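Local coordinates for uncharacterized protein (Bacillus thuringiensis serovar kurstaki, PDB 4XE7), which is a ParM-type bacterial actin-like protein that probably polymerises into nucleotide-dependent filaments to segregate plasmid DNA, at residues L237-A245 with S257-N265. Sequence-based numbering, arbitrary orientation.
Sequences LGAGTSDNA and STNTDLGTN
The side-chain amide of Asn265 lies with one face against Ala239 O, which sits straight above CG at 3.0 Å; Ala239 CB meets the amide at OD1. The same carbonyl oxygen accepts from Asn265 N at 2.8 Å, in the carbonyl plane, so the backbone N-H holds it while the amide face merely packs against it without bonding. Near the other end, the Asp243 carboxylate and Asn259 amide lie almost parallel, 11° apart, but they meet only through Asp243 OD1 and Asn259 CB. Asn244 ND2 bonds to OD1 of Asn235, while Asn244 OD1 takes a water at 2.8 Å that also reaches Thr260 OG1. These last side chains stand on an antiparallel hairpin, strands 242–248 and 251–260, with Ser242–Thr260 and Asn244–Thr258 as hydrogen-bonded pairs around the non-hydrogen-bonded Asp243–Asn259. Its glycine-rich approach, 238–241, is consistent with the second phosphate-binding loop of the actin fold. Ser242 OG, set beside its own backbone N (chi1 -67°), gives a short 2.5 Å bond to Leu262 O and has a second partner in Gln351 of helix 337–362. A water donates to Leu262 O and Gly238 O. Thr260 OG1 accepts from Leu262 N at 3.2 Å, an ST turn where the strand ends.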
ATOM      1  N   LEU A 237       1.458   2.308  12.447  1.00 20.12           N
ATOM      2  CA  LEU A 237       2.530   3.276  12.742  1.00 24.05           C
ATOM      3  C   LEU A 237       3.058   3.934  11.461  1.00 21.32           C
ATOM      4  O   LEU A 237       3.748   3.286  10.661  1.00 19.25           O
ATOM      5  CB  LEU A 237       3.683   2.586  13.491  1.00 18.75           C
ATOM      6  CG  LEU A 237       3.208   1.652  14.598  1.00 24.17           C
ATOM      7  CD1 LEU A 237       4.377   1.052  15.363  1.00 22.08           C
ATOM      8  CD2 LEU A 237       2.277   2.424  15.532  1.00 25.70           C
ATOM      9  N   GLY A 238       2.731   5.208  11.262  1.00 20.96           N
ATOM     10  CA  GLY A 238       3.068   5.895  10.025  1.00 25.45           C
ATOM     11  C   GLY A 238       4.149   6.960  10.162  1.00 26.90           C
ATOM     12  O   GLY A 238       4.770   7.094  11.215  1.00 23.98           O
ATOM     13  N   ALA A 239       4.348   7.745   9.106  1.00 21.21           N
ATOM     14  CA  ALA A 239       5.427   8.733   9.079  1.00 22.17           C
ATOM     15  C   ALA A 239       5.108   9.945   9.958  1.00 22.96           C
ATOM     16  O   ALA A 239       5.986  10.460  10.661  1.00 24.46           O
ATOM     17  CB  ALA A 239       5.708   9.176   7.636  1.00 26.22           C
ATOM     18  N   GLY A 240       3.855  10.385   9.926  1.00 24.30           N
ATOM     19  CA  GLY A 240       3.447  11.583  10.649  1.00 27.58           C
ATOM     20  C   GLY A 240       2.435  11.313  11.745  1.00 27.26           C
ATOM     21  O   GLY A 240       2.196  12.148  12.604  1.00 23.29           O
ATOM     22  N   THR A 241       1.832  10.129  11.723  1.00 27.13           N
ATOM     23  CA  THR A 241       0.785   9.797  12.674  1.00 27.66           C
ATOM     24  C   THR A 241       0.832   8.327  13.038  1.00 20.11           C
ATOM     25  O   THR A 241       1.392   7.509  12.304  1.00 18.63           O
ATOM     26  CB  THR A 241      -0.647  10.070  12.117  1.00 25.81           C
ATOM     27  OG1 THR A 241      -0.844   9.287  10.933  1.00 28.11           O
ATOM     28  CG2 THR A 241      -0.867  11.544  11.799  1.00 24.98           C
ATOM     29  N   SER A 242       0.190   8.001  14.153  1.00 23.16           N
ATOM     30  CA  SER A 242      -0.081   6.619  14.515  1.00 24.90           C
ATOM     31  C   SER A 242      -1.583   6.450  14.690  1.00 16.62           C
ATOM     32  O   SER A 242      -2.240   7.290  15.320  1.00 24.53           O
ATOM     33  CB  SER A 242       0.663   6.228  15.798  1.00 33.41           C
ATOM     34  OG  SER A 242       2.065   6.217  15.591  1.00 27.41           O
ATOM     35  N   ASP A 243      -2.130   5.374  14.125  1.00 14.78           N
ATOM     36  CA  ASP A 243      -3.564   5.090  14.249  1.00 22.74           C
ATOM     37  C   ASP A 243      -3.824   3.888  15.179  1.00 18.11           C
ATOM     38  O   ASP A 243      -3.433   2.757  14.872  1.00 23.70           O
ATOM     39  CB  ASP A 243      -4.149   4.849  12.853  1.00 31.71           C
ATOM     40  CG  ASP A 243      -5.657   4.687  12.864  1.00 36.03           C
ATOM     41  OD1 ASP A 243      -6.367   5.714  12.955  1.00 35.31           O
ATOM     42  OD2 ASP A 243      -6.128   3.531  12.763  1.00 40.15           O
ATOM     43  N   ASN A 244      -4.440   4.131  16.328  1.00 14.13           N
ATOM     44  CA  ASN A 244      -4.699   3.032  17.261  1.00 22.34           C
ATOM     45  C   ASN A 244      -6.149   2.576  17.144  1.00 21.32           C
ATOM     46  O   ASN A 244      -7.039   3.196  17.703  1.00 23.12           O
ATOM     47  CB  ASN A 244      -4.382   3.450  18.694  1.00 17.61           C
ATOM     48  CG  ASN A 244      -3.015   4.094  18.817  1.00 31.74           C
ATOM     49  OD1 ASN A 244      -2.887   5.321  18.898  1.00 23.83           O
ATOM     50  ND2 ASN A 244      -1.978   3.267  18.792  1.00 23.75           N
ATOM     51  N   ALA A 245      -6.369   1.506  16.384  1.00 18.07           N
ATOM     52  CA  ALA A 245      -7.715   0.998  16.131  1.00 24.60           C
ATOM     53  C   ALA A 245      -8.021  -0.195  17.023  1.00 21.05           C
ATOM     54  O   ALA A 245      -7.169  -1.063  17.219  1.00 23.87           O
ATOM     55  CB  ALA A 245      -7.875   0.609  14.648  1.00 18.51           C
ATOM     56  N   SER A 257     -10.934   3.776  20.010  1.00 26.57           N
ATOM     57  CA  SER A 257      -9.997   4.003  18.921  1.00 20.12           C
ATOM     58  C   SER A 257      -9.670   5.487  18.777  1.00 24.46           C
ATOM     59  O   SER A 257     -10.495   6.362  19.063  1.00 28.12           O
ATOM     60  CB  SER A 257     -10.545   3.457  17.601  1.00 25.43           C
ATOM     61  OG  SER A 257     -10.879   2.083  17.722  1.00 24.05           O
ATOM     62  N   THR A 258      -8.454   5.763  18.337  1.00 20.29           N
ATOM     63  CA  THR A 258      -7.994   7.132  18.243  1.00 24.36           C
ATOM     64  C   THR A 258      -6.766   7.211  17.341  1.00 37.97           C
ATOM     65  O   THR A 258      -6.319   6.204  16.786  1.00 37.22           O
ATOM     66  CB  THR A 258      -7.681   7.695  19.642  1.00 29.34           C
ATOM     67  OG1 THR A 258      -7.355   9.085  19.545  1.00 34.64           O
ATOM     68  CG2 THR A 258      -6.511   6.940  20.263  1.00 36.67           C
ATOM     69  N   ASN A 259      -6.229   8.410  17.172  1.00 35.31           N
ATOM     70  CA  ASN A 259      -5.046   8.581  16.345  1.00 29.11           C
ATOM     71  C   ASN A 259      -4.222   9.725  16.888  1.00 37.27           C
ATOM     72  O   ASN A 259      -4.781  10.690  17.405  1.00 42.88           O
ATOM     73  CB  ASN A 259      -5.426   8.837  14.888  1.00 39.20           C
ATOM     74  CG  ASN A 259      -6.330  10.037  14.728  1.00 57.74           C
ATOM     75  OD1 ASN A 259      -5.870  11.180  14.747  1.00 67.93           O
ATOM     76  ND2 ASN A 259      -7.628   9.786  14.572  1.00 59.12           N
ATOM     77  N   THR A 260      -2.898   9.619  16.790  1.00 29.35           N
ATOM     78  CA  THR A 260      -2.020  10.639  17.362  1.00 36.98           C
ATOM     79  C   THR A 260      -0.981  11.148  16.372  1.00 36.55           C
ATOM     80  O   THR A 260      -0.871  10.648  15.245  1.00 33.18           O
ATOM     81  CB  THR A 260      -1.268  10.115  18.616  1.00 44.05           C
ATOM     82  OG1 THR A 260      -0.213   9.231  18.216  1.00 38.45           O
ATOM     83  CG2 THR A 260      -2.222   9.389  19.561  1.00 43.27           C
ATOM     84  N   ASP A 261      -0.212  12.140  16.810  1.00 36.25           N
ATOM     85  CA  ASP A 261       0.847  12.719  15.989  1.00 43.31           C
ATOM     86  C   ASP A 261       2.200  12.032  16.218  1.00 38.12           C
ATOM     87  O   ASP A 261       3.239  12.590  15.873  1.00 29.95           O
ATOM     88  CB  ASP A 261       0.976  14.225  16.262  1.00 41.95           C
ATOM     89  CG  ASP A 261      -0.260  14.998  15.840  1.00 59.27           C
ATOM     90  OD1 ASP A 261      -0.952  14.532  14.912  1.00 65.56           O
ATOM     91  OD2 ASP A 261      -0.537  16.069  16.425  1.00 65.99           O
ATOM     92  N   LEU A 262       2.190  10.839  16.807  1.00 28.52           N
ATOM     93  CA  LEU A 262       3.431  10.089  17.006  1.00 27.42           C
ATOM     94  C   LEU A 262       3.866   9.418  15.692  1.00 31.77           C
ATOM     95  O   LEU A 262       3.346   8.359  15.324  1.00 37.61           O
ATOM     96  CB  LEU A 262       3.261   9.043  18.120  1.00 25.30           C
ATOM     97  CG  LEU A 262       4.516   8.236  18.491  1.00 27.16           C
ATOM     98  CD1 LEU A 262       5.704   9.140  18.853  1.00 28.11           C
ATOM     99  CD2 LEU A 262       4.241   7.266  19.646  1.00 33.80           C
ATOM    100  N   GLY A 263       4.819  10.041  14.997  1.00 28.58           N
ATOM    101  CA  GLY A 263       5.262   9.592  13.684  1.00 20.42           C
ATOM    102  C   GLY A 263       6.749   9.282  13.689  1.00 22.48           C
ATOM    103  O   GLY A 263       7.424   9.564  14.672  1.00 21.33           O
ATOM    104  N   THR A 264       7.262   8.701  12.608  1.00 22.22           N
ATOM    105  CA  THR A 264       8.715   8.521  12.477  1.00 29.51           C
ATOM    106  C   THR A 264       9.451   9.786  12.003  1.00 24.85           C
ATOM    107  O   THR A 264      10.679   9.900  12.181  1.00 22.11           O
ATOM    108  CB  THR A 264       9.063   7.395  11.486  1.00 25.03           C
ATOM    109  OG1 THR A 264       8.422   7.664  10.229  1.00 24.66           O
ATOM    110  CG2 THR A 264       8.624   6.029  12.044  1.00 14.35           C
ATOM    111  N   ASN A 265       8.704  10.716  11.406  1.00 23.59           N
ATOM    112  CA  ASN A 265       9.277  11.904  10.776  1.00 25.89           C
ATOM    113  C   ASN A 265      10.290  12.629  11.654  1.00 25.84           C
ATOM    114  O   ASN A 265      11.448  12.807  11.267  1.00 21.50           O
ATOM    115  CB  ASN A 265       8.167  12.894  10.360  1.00 25.15           C
ATOM    116  CG  ASN A 265       7.481  12.499   9.064  1.00 25.97           C
ATOM    117  OD1 ASN A 265       7.972  11.645   8.317  1.00 28.78           O
ATOM    118  ND2 ASN A 265       6.347  13.132   8.784  1.00 27.79           N
TER
HETATM  119  O   HOH W   1       4.577   6.244  13.751  1.00 19.16           O
HETATM  120  O   HOH W   2      -0.528   6.852  18.851  1.00 28.43           O